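Local coordinates for spindle assembly checkpoint serine/threonine-protein kinase BUB1 (Saccharomyces cerevisiae, PDB 3ESL), which is a mitotic checkpoint kinase that helps delay anaphase until chromosomes are bioriented on the spindle, and takes part in correcting faulty kinetochore-microtubule attachments, at residues 31-36 against 57-62; 81-86 against 99-104; 103-108 against 115-120. All coordinates share one frame; numbering follows the deposited sequence. Where two conformers were deposited one is given.

Contact 1 (31-36 against 57-62); sequences DLFLDY and RSTMER
Thr-59 and Phe-33 bury the most surface where 31-36 meets 57-62, and their alpha carbons form the closest backbone pair, 7.5 Å apart from CA to CA. The threonine does its touching with the methyl. CG2 stands anti to its own backbone N and reaches CD2 of Tyr-36 at 3.6 Å, the two side chains crossing at about a right angle. The hydroxyl lies beside the methyl, with OG1 of Thr-59 3.6 Å from CE2 of the tyrosine, but its hydrogen bond goes to the carbonyl O of Val-55, one turn back in its own helix. That bond is consistent with the rotation that presents the methyl to the ring. Phe-33 works mostly against backbone. Its CD1 lies 4.2 Å from the carbonyl O of Thr-59, while CE1 sits 4.0 Å from both C and CB of Arg-62. The guanidinium does not lie flat on this ring: the two planes are 82° apart. No hydrogen bond passes directly between the segments. Glu-16 supplies a polar link instead: it takes the Tyr-36 hydroxyl on OE2 and, in the Arg-62 conformer described, a salt bridge from NH1 on OE1. Helices 29-47 and 49-67 follow each other in the chain and run almost antiparallel here; the axes of 31-36 and 57-62 come within 10.2 Å at an angle of 167°. Helix 4-21 covers one flank, with Tyr-15 stacked on Tyr-36, and helix 77-90 packs against Met-60 and Leu-34.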
# COMPACT_ATOMS: atom_id res chain seq x y z
N ASP A 31 14.36 -0.76 -7.01
CA ASP A 31 15.21 0.39 -6.67
C ASP A 31 15.13 1.51 -7.70
O ASP A 31 15.12 2.67 -7.33
CB ASP A 31 16.66 -0.06 -6.48
CG ASP A 31 17.52 1.03 -5.85
OD1 ASP A 31 17.16 1.50 -4.76
OD2 ASP A 31 18.55 1.39 -6.48
N LEU A 32 15.01 1.15 -8.98
CA LEU A 32 14.93 2.18 -10.04
C LEU A 32 13.59 2.91 -9.93
O LEU A 32 13.55 4.15 -9.98
CB LEU A 32 15.15 1.56 -11.43
CG LEU A 32 14.94 2.51 -12.63
CD1 LEU A 32 15.85 3.73 -12.57
CD2 LEU A 32 15.13 1.74 -13.95
N PHE A 33 12.49 2.17 -9.77
CA PHE A 33 11.20 2.80 -9.48
C PHE A 33 11.27 3.71 -8.25
O PHE A 33 10.73 4.83 -8.27
CB PHE A 33 10.09 1.76 -9.27
CG PHE A 33 9.56 1.16 -10.53
CD1 PHE A 33 8.78 1.92 -11.42
CD2 PHE A 33 9.81 -0.18 -10.84
CE1 PHE A 33 8.27 1.34 -12.58
CE2 PHE A 33 9.30 -0.78 -11.99
CZ PHE A 33 8.53 -0.01 -12.86
N LEU A 34 11.89 3.22 -7.17
CA LEU A 34 11.98 4.03 -5.94
C LEU A 34 12.73 5.33 -6.18
O LEU A 34 12.28 6.40 -5.74
CB LEU A 34 12.65 3.25 -4.81
CG LEU A 34 11.86 2.10 -4.22
CD1 LEU A 34 12.76 1.32 -3.27
CD2 LEU A 34 10.64 2.62 -3.47
N ASP A 35 13.87 5.26 -6.88
CA ASP A 35 14.68 6.45 -7.16
C ASP A 35 13.84 7.48 -7.90
O ASP A 35 13.81 8.66 -7.55
CB ASP A 35 15.90 6.10 -8.00
CG ASP A 35 17.05 5.53 -7.19
OD1 ASP A 35 17.04 5.64 -5.94
OD2 ASP A 35 17.96 4.96 -7.82
N TYR A 36 13.11 7.00 -8.91
CA TYR A 36 12.31 7.89 -9.75
C TYR A 36 11.16 8.50 -8.95
O TYR A 36 10.94 9.70 -9.00
CB TYR A 36 11.85 7.12 -10.99
CG TYR A 36 11.10 7.92 -12.03
CD1 TYR A 36 11.28 9.31 -12.16
CD2 TYR A 36 10.24 7.28 -12.93
CE1 TYR A 36 10.60 10.04 -13.15
CE2 TYR A 36 9.54 8.00 -13.92
CZ TYR A 36 9.74 9.37 -14.02
OH TYR A 36 9.05 10.08 -14.98
N ARG A 57 1.48 9.56 -9.83
CA ARG A 57 0.43 8.53 -9.80
C ARG A 57 0.72 7.43 -10.81
O ARG A 57 0.68 6.25 -10.47
CB ARG A 57 -0.98 9.13 -10.01
CG ARG A 57 -2.09 8.07 -9.93
CD ARG A 57 -3.50 8.62 -9.72
NE ARG A 57 -4.40 7.51 -9.36
CZ ARG A 57 -5.62 7.62 -8.84
NH1 ARG A 57 -6.15 8.82 -8.60
NH2 ARG A 57 -6.32 6.52 -8.57
N SER A 58 1.03 7.83 -12.05
CA SER A 58 1.34 6.89 -13.13
C SER A 58 2.56 6.01 -12.85
O SER A 58 2.57 4.82 -13.15
CB SER A 58 1.52 7.64 -14.45
OG SER A 58 2.20 6.84 -15.41
N THR A 59 3.60 6.62 -12.27
CA THR A 59 4.83 5.91 -11.97
C THR A 59 4.58 4.89 -10.86
O THR A 59 5.09 3.76 -10.93
CB THR A 59 5.96 6.88 -11.60
OG1 THR A 59 6.16 7.77 -12.71
CG2 THR A 59 7.26 6.13 -11.37
N MET A 60 3.79 5.28 -9.87
CA MET A 60 3.52 4.38 -8.74
C MET A 60 2.71 3.19 -9.25
O MET A 60 2.96 2.04 -8.88
CB MET A 60 2.79 5.11 -7.62
CG MET A 60 3.67 6.11 -6.89
SD MET A 60 2.79 6.92 -5.56
CE MET A 60 2.73 5.59 -4.39
N GLU A 61 1.75 3.46 -10.13
CA GLU A 61 0.93 2.39 -10.71
C GLU A 61 1.80 1.44 -11.54
O GLU A 61 1.66 0.21 -11.43
CB GLU A 61 -0.21 2.97 -11.55
CG GLU A 61 -1.23 3.68 -10.71
CD GLU A 61 -2.41 4.19 -11.52
OE1 GLU A 61 -2.42 3.97 -12.75
OE2 GLU A 61 -3.31 4.79 -10.90
N ARG A 62 2.69 2.00 -12.36
CA ARG A 62 3.63 1.20 -13.14
C ARG A 62 4.47 0.30 -12.23
O ARG A 62 4.65 -0.89 -12.51
CB ARG A 62 4.55 2.09 -13.99
CG ARG A 62 3.90 2.60 -15.26
CD ARG A 62 4.80 3.62 -15.94
NE ARG A 62 5.84 2.99 -16.76
CZ ARG A 62 6.72 3.66 -17.49
NH1 ARG A 62 6.71 4.98 -17.48
NH2 ARG A 62 7.63 3.02 -18.22

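Contact 2 (81-86 against 99-104)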
# COMPACT_ATOMS: atom_id res chain seq x y z
N LYS A 81 5.51 -0.40 1.30
CA LYS A 81 5.33 1.02 1.54
C LYS A 81 4.77 1.75 0.32
O LYS A 81 4.00 2.69 0.48
CB LYS A 81 6.62 1.66 2.05
CG LYS A 81 6.95 1.28 3.50
CD LYS A 81 8.22 2.00 3.96
CE LYS A 81 8.87 1.29 5.14
NZ LYS A 81 8.13 1.51 6.41
N ILE A 82 5.14 1.30 -0.88
CA ILE A 82 4.60 1.90 -2.10
C ILE A 82 3.09 1.69 -2.17
O ILE A 82 2.36 2.64 -2.47
CB ILE A 82 5.31 1.39 -3.37
CG1 ILE A 82 6.82 1.62 -3.25
CG2 ILE A 82 4.77 2.11 -4.63
CD1 ILE A 82 7.64 0.86 -4.26
N TRP A 83 2.62 0.47 -1.86
CA TRP A 83 1.18 0.20 -1.81
C TRP A 83 0.50 1.14 -0.82
O TRP A 83 -0.51 1.75 -1.16
CB TRP A 83 0.88 -1.23 -1.40
CG TRP A 83 1.18 -2.24 -2.46
CD1 TRP A 83 2.34 -2.92 -2.62
CD2 TRP A 83 0.30 -2.67 -3.51
NE1 TRP A 83 2.25 -3.76 -3.71
CE2 TRP A 83 1.01 -3.63 -4.27
CE3 TRP A 83 -1.01 -2.34 -3.88
CZ2 TRP A 83 0.46 -4.26 -5.39
CZ3 TRP A 83 -1.58 -2.98 -5.00
CH2 TRP A 83 -0.83 -3.93 -5.74
N ILE A 84 1.05 1.27 0.38
CA ILE A 84 0.41 2.10 1.41
C ILE A 84 0.46 3.60 1.06
O ILE A 84 -0.50 4.33 1.32
CB ILE A 84 0.93 1.76 2.83
CG1 ILE A 84 0.64 0.29 3.14
CG2 ILE A 84 0.29 2.67 3.89
CD1 ILE A 84 1.37 -0.25 4.34
N TRP A 85 1.56 4.04 0.45
CA TRP A 85 1.64 5.43 -0.04
C TRP A 85 0.60 5.67 -1.11
O TRP A 85 -0.06 6.71 -1.12
CB TRP A 85 3.04 5.77 -0.55
CG TRP A 85 3.93 6.29 0.55
CD1 TRP A 85 4.96 5.63 1.16
CD2 TRP A 85 3.86 7.59 1.18
NE1 TRP A 85 5.54 6.43 2.13
CE2 TRP A 85 4.88 7.64 2.16
CE3 TRP A 85 3.03 8.71 1.00
CZ2 TRP A 85 5.10 8.77 2.96
CZ3 TRP A 85 3.25 9.84 1.80
CH2 TRP A 85 4.28 9.86 2.76
N TYR A 86 0.42 4.69 -1.99
CA TYR A 86 -0.57 4.82 -3.05
C TYR A 86 -1.98 4.99 -2.48
O TYR A 86 -2.72 5.89 -2.88
CB TYR A 86 -0.54 3.65 -4.05
CG TYR A 86 -1.45 3.92 -5.23
CD1 TYR A 86 -0.96 4.59 -6.36
CD2 TYR A 86 -2.80 3.59 -5.19
CE1 TYR A 86 -1.79 4.88 -7.43
CE2 TYR A 86 -3.63 3.90 -6.27
CZ TYR A 86 -3.12 4.52 -7.38
OH TYR A 86 -3.95 4.80 -8.42
N GLU A 99 -10.05 -0.47 0.67
CA GLU A 99 -10.20 -1.80 1.22
C GLU A 99 -9.92 -2.87 0.15
O GLU A 99 -9.27 -3.88 0.43
CB GLU A 99 -11.59 -2.01 1.84
CG GLU A 99 -11.68 -3.34 2.55
CD GLU A 99 -13.06 -3.67 3.08
OE1 GLU A 99 -14.04 -3.54 2.32
OE2 GLU A 99 -13.14 -4.08 4.26
N ASN A 100 -10.41 -2.63 -1.07
CA ASN A 100 -10.18 -3.59 -2.15
C ASN A 100 -8.70 -3.75 -2.49
O ASN A 100 -8.25 -4.83 -2.87
CB ASN A 100 -10.96 -3.19 -3.40
CG ASN A 100 -12.44 -3.46 -3.25
OD1 ASN A 100 -12.89 -4.11 -2.30
ND2 ASN A 100 -13.23 -2.95 -4.20
N THR A 101 -7.95 -2.66 -2.35
CA THR A 101 -6.50 -2.72 -2.55
C THR A 101 -5.86 -3.59 -1.47
O THR A 101 -5.08 -4.49 -1.80
CB THR A 101 -5.87 -1.31 -2.61
OG1 THR A 101 -6.53 -0.55 -3.63
CG2 THR A 101 -4.37 -1.40 -2.97
N PHE A 102 -6.22 -3.38 -0.19
CA PHE A 102 -5.68 -4.24 0.86
C PHE A 102 -6.07 -5.71 0.66
O PHE A 102 -5.26 -6.61 0.88
CB PHE A 102 -6.15 -3.79 2.24
CG PHE A 102 -5.39 -2.61 2.80
CD1 PHE A 102 -4.08 -2.76 3.25
CD2 PHE A 102 -6.02 -1.37 2.94
CE1 PHE A 102 -3.38 -1.66 3.80
CE2 PHE A 102 -5.35 -0.28 3.48
CZ PHE A 102 -4.01 -0.42 3.91
N LYS A 103 -7.31 -5.95 0.25
CA LYS A 103 -7.80 -7.30 -0.03
C LYS A 103 -7.06 -7.99 -1.18
O LYS A 103 -6.78 -9.20 -1.12
CB LYS A 103 -9.31 -7.26 -0.32
CG LYS A 103 -10.13 -6.97 0.92
CD LYS A 103 -11.57 -6.66 0.56
CE LYS A 103 -12.19 -7.81 -0.21
NZ LYS A 103 -13.68 -7.85 -0.07
N TYR A 104 -6.74 -7.23 -2.21
CA TYR A 104 -5.99 -7.72 -3.36
C TYR A 104 -4.57 -8.12 -2.95
O TYR A 104 -4.08 -9.21 -3.27
CB TYR A 104 -5.95 -6.63 -4.42
CG TYR A 104 -5.16 -6.94 -5.66
CD1 TYR A 104 -5.72 -7.66 -6.72
CD2 TYR A 104 -3.85 -6.47 -5.81
CE1 TYR A 104 -5.00 -7.91 -7.89
CE2 TYR A 104 -3.12 -6.71 -6.96
CZ TYR A 104 -3.70 -7.44 -8.00
OH TYR A 104 -3.00 -7.68 -9.15
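Trp-83 reaches from helix 77-90 towards helix 95-108 with the six-membered part of its indole leading, and meets two side chains one turn apart, Thr-101 and Tyr-104. The indole comes to the threonine by its edge: CG2 of Thr-101 lies near the ring plane, 3.6 Å from CE3 of Trp-83, and the same methyl is 3.8 Å from CZ3. With chi1 at -55°, the threonine has this methyl anti to its backbone N, while OG1 turns back along the helix and bonds to the carbonyl O of Glu-97.

Farther along the indole, CH2 of Trp-83 approaches CE2 of Tyr-104 at 3.8 Å and lies 3.9 Å from CD2 of that tyrosine. Seen from the tyrosine, the tryptophan atom sits at the ring's edge, near its plane. The long directions of the two side chains cross at about a right angle, but their rings are tilted by only some 43°; this is an apolar contact at the tyrosine's edge, not an aromatic stack. A true edge-to-face partner of Trp-83 is Phe-79, on its own helix, and Tyr-104 packs on Tyr-188 and Ala-191 as well. Ile-84 and Phe-102 flank the contact and carry it on to helix 115-127, where Phe-102 stacks with Phe-121.

All three touching residues are buried, close to the centre of the chain. Trp-83 set against Thr-101 and Tyr-104 across two consecutive helices, with helix 115-127 beside them, fits the TPR-type all-alpha fold of this conserved N-terminal domain of BUB1.

Contact 3 (103-108 against 115-120)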
# COMPACT_ATOMS: atom_id res chain seq x y z
N LYS A 103 -7.31 -5.95 0.25
CA LYS A 103 -7.80 -7.30 -0.03
C LYS A 103 -7.06 -7.99 -1.18
O LYS A 103 -6.78 -9.20 -1.12
CB LYS A 103 -9.31 -7.26 -0.32
CG LYS A 103 -10.13 -6.97 0.92
CD LYS A 103 -11.57 -6.66 0.56
CE LYS A 103 -12.19 -7.81 -0.21
NZ LYS A 103 -13.68 -7.85 -0.07
N TYR A 104 -6.74 -7.23 -2.21
CA TYR A 104 -5.99 -7.72 -3.36
C TYR A 104 -4.57 -8.12 -2.95
O TYR A 104 -4.08 -9.21 -3.27
CB TYR A 104 -5.95 -6.63 -4.42
CG TYR A 104 -5.16 -6.94 -5.66
CD1 TYR A 104 -5.72 -7.66 -6.72
CD2 TYR A 104 -3.85 -6.47 -5.81
CE1 TYR A 104 -5.00 -7.91 -7.89
CE2 TYR A 104 -3.12 -6.71 -6.96
CZ TYR A 104 -3.70 -7.44 -8.00
OH TYR A 104 -3.00 -7.68 -9.15
N MET A 105 -3.90 -7.22 -2.23
CA MET A 105 -2.61 -7.53 -1.61
C MET A 105 -2.68 -8.82 -0.75
O MET A 105 -1.83 -9.70 -0.88
CB MET A 105 -2.17 -6.36 -0.74
CG MET A 105 -1.90 -5.08 -1.55
SD MET A 105 -1.88 -3.65 -0.42
CE MET A 105 -0.34 -3.95 0.43
N PHE A 106 -3.69 -8.92 0.10
CA PHE A 106 -3.85 -10.08 0.99
C PHE A 106 -3.93 -11.37 0.15
O PHE A 106 -3.24 -12.35 0.42
CB PHE A 106 -5.08 -9.93 1.88
CG PHE A 106 -5.19 -10.99 2.94
CD1 PHE A 106 -4.49 -10.87 4.14
CD2 PHE A 106 -5.99 -12.11 2.74
CE1 PHE A 106 -4.59 -11.86 5.13
CE2 PHE A 106 -6.10 -13.10 3.72
CZ PHE A 106 -5.39 -12.98 4.92
N ASN A 107 -4.75 -11.33 -0.89
CA ASN A 107 -4.93 -12.47 -1.80
C ASN A 107 -3.64 -12.90 -2.50
O ASN A 107 -3.43 -14.09 -2.74
CB ASN A 107 -5.99 -12.13 -2.86
CG ASN A 107 -6.32 -13.32 -3.77
OD1 ASN A 107 -6.01 -13.31 -4.96
ND2 ASN A 107 -6.92 -14.34 -3.19
N LYS A 108 -2.79 -11.93 -2.83
CA LYS A 108 -1.52 -12.20 -3.49
C LYS A 108 -0.36 -12.48 -2.53
O LYS A 108 0.76 -12.77 -2.96
CB LYS A 108 -1.16 -11.05 -4.43
CG LYS A 108 -2.07 -10.94 -5.65
CD LYS A 108 -1.55 -9.93 -6.66
CE LYS A 108 -0.54 -10.52 -7.63
NZ LYS A 108 -1.18 -11.30 -8.73
N SER A 115 4.21 -6.61 9.79
CA SER A 115 3.32 -5.93 10.75
C SER A 115 2.64 -4.69 10.17
O SER A 115 1.46 -4.43 10.45
CB SER A 115 4.09 -5.53 12.01
OG SER A 115 4.52 -6.68 12.71
N LEU A 116 3.38 -3.91 9.39
CA LEU A 116 2.86 -2.69 8.80
C LEU A 116 1.58 -2.94 8.01
O LEU A 116 0.67 -2.11 8.04
CB LEU A 116 3.93 -2.04 7.91
CG LEU A 116 3.53 -0.70 7.28
CD1 LEU A 116 3.26 0.35 8.35
CD2 LEU A 116 4.59 -0.24 6.31
N PHE A 117 1.51 -4.08 7.32
CA PHE A 117 0.33 -4.38 6.51
C PHE A 117 -0.90 -4.44 7.41
O PHE A 117 -1.92 -3.77 7.15
CB PHE A 117 0.50 -5.70 5.76
CG PHE A 117 -0.76 -6.18 5.07
CD1 PHE A 117 -1.10 -5.70 3.81
CD2 PHE A 117 -1.62 -7.08 5.71
CE1 PHE A 117 -2.29 -6.12 3.19
CE2 PHE A 117 -2.81 -7.51 5.09
CZ PHE A 117 -3.14 -7.03 3.82
N TYR A 118 -0.79 -5.21 8.48
CA TYR A 118 -1.92 -5.38 9.39
C TYR A 118 -2.25 -4.11 10.14
O TYR A 118 -3.43 -3.79 10.34
CB TYR A 118 -1.64 -6.53 10.35
CG TYR A 118 -1.48 -7.83 9.60
CD1 TYR A 118 -2.59 -8.62 9.29
CD2 TYR A 118 -0.22 -8.25 9.19
CE1 TYR A 118 -2.42 -9.81 8.57
CE2 TYR A 118 -0.06 -9.43 8.48
CZ TYR A 118 -1.15 -10.21 8.18
OH TYR A 118 -0.98 -11.37 7.47
N GLU A 119 -1.22 -3.36 10.54
CA GLU A 119 -1.43 -2.07 11.22
C GLU A 119 -2.22 -1.07 10.37
O GLU A 119 -3.19 -0.46 10.84
CB GLU A 119 -0.09 -1.45 11.66
CG GLU A 119 0.60 -2.27 12.75
CD GLU A 119 2.03 -1.83 13.02
OE1 GLU A 119 2.72 -1.37 12.08
OE2 GLU A 119 2.48 -1.95 14.19
N GLU A 120 -1.81 -0.93 9.12
CA GLU A 120 -2.46 -0.00 8.20
C GLU A 120 -3.86 -0.45 7.78
O GLU A 120 -4.78 0.38 7.73
CB GLU A 120 -1.57 0.25 6.97
CG GLU A 120 -0.26 0.99 7.32
CD GLU A 120 -0.48 2.44 7.78
OE1 GLU A 120 -1.43 3.10 7.31
OE2 GLU A 120 0.32 2.92 8.61
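The hydroxyl of Tyr-118, whose OH lies 4.3 Å from CE1 of Phe-106, is gripped by two groups outside the pair: it gives its proton to the carbonyl O of Thr-112 and takes a hydrogen bond from ND2 of Asn-144. Held at that end, the tyrosine offers one ring face to its neighbour in sequence, with CD2 of Phe-117 sitting 3.7 Å above the ring plane of Tyr-118, over its centre.

Phe-117 is the wedge of the contact. Its chi1 of 171° sends the ring out between Met-105 and Phe-106. The methionine touches its edge, bending at chi3 to bring its methyl in, so that CE lies in the plane of the phenylalanine ring, 3.9 Å from CD1 of Phe-117, and CB of Met-105 is equally close to CE1. On the far side of the ring, CD1 of Phe-106 comes to 3.9 Å from CE2 of Phe-117. That CE2 lies at the edge of the Phe-106 ring, the ring planes about 23° apart, although the side chains run at a right angle. No hydrogen bond crosses between the segments; apart from the Tyr-118 hydroxyl the touching atoms are carbon.

The axes of 103-108 and 115-120 approach to 11.9 Å at 148°, antiparallel but splayed, and a six-residue connection joins the segments. Met-105 continues onto Leu-80 and Trp-83 of helix 77-90, while Phe-106 and Tyr-118 rest on Leu-140 and Leu-137 of helix 131-143.

In the fold
All three contacts are largely buried, and each joins helices that are consecutive in the chain. Contact 2 lies nearest the middle, its centre about 3 Å from that of the chain, against 8 Å for contact 3 and 13 Å for contact 1. Contacts 2 and 3 share helix 95-108 and run together, Ile-84 CD1 touching Glu-120 CG at 3.6 Å. Contact 1 stays about 9 Å from contact 3, nearest atoms measured, but reaches contact 2 through Tyr-86, whose hydroxyl pairs with Glu-61 and Arg-57. No hydrogen bond crosses any of the three; in contact 1 Arg-62 takes part and Glu-16 grips polar ends, while aromatic side chains make most of contacts 2 and 3.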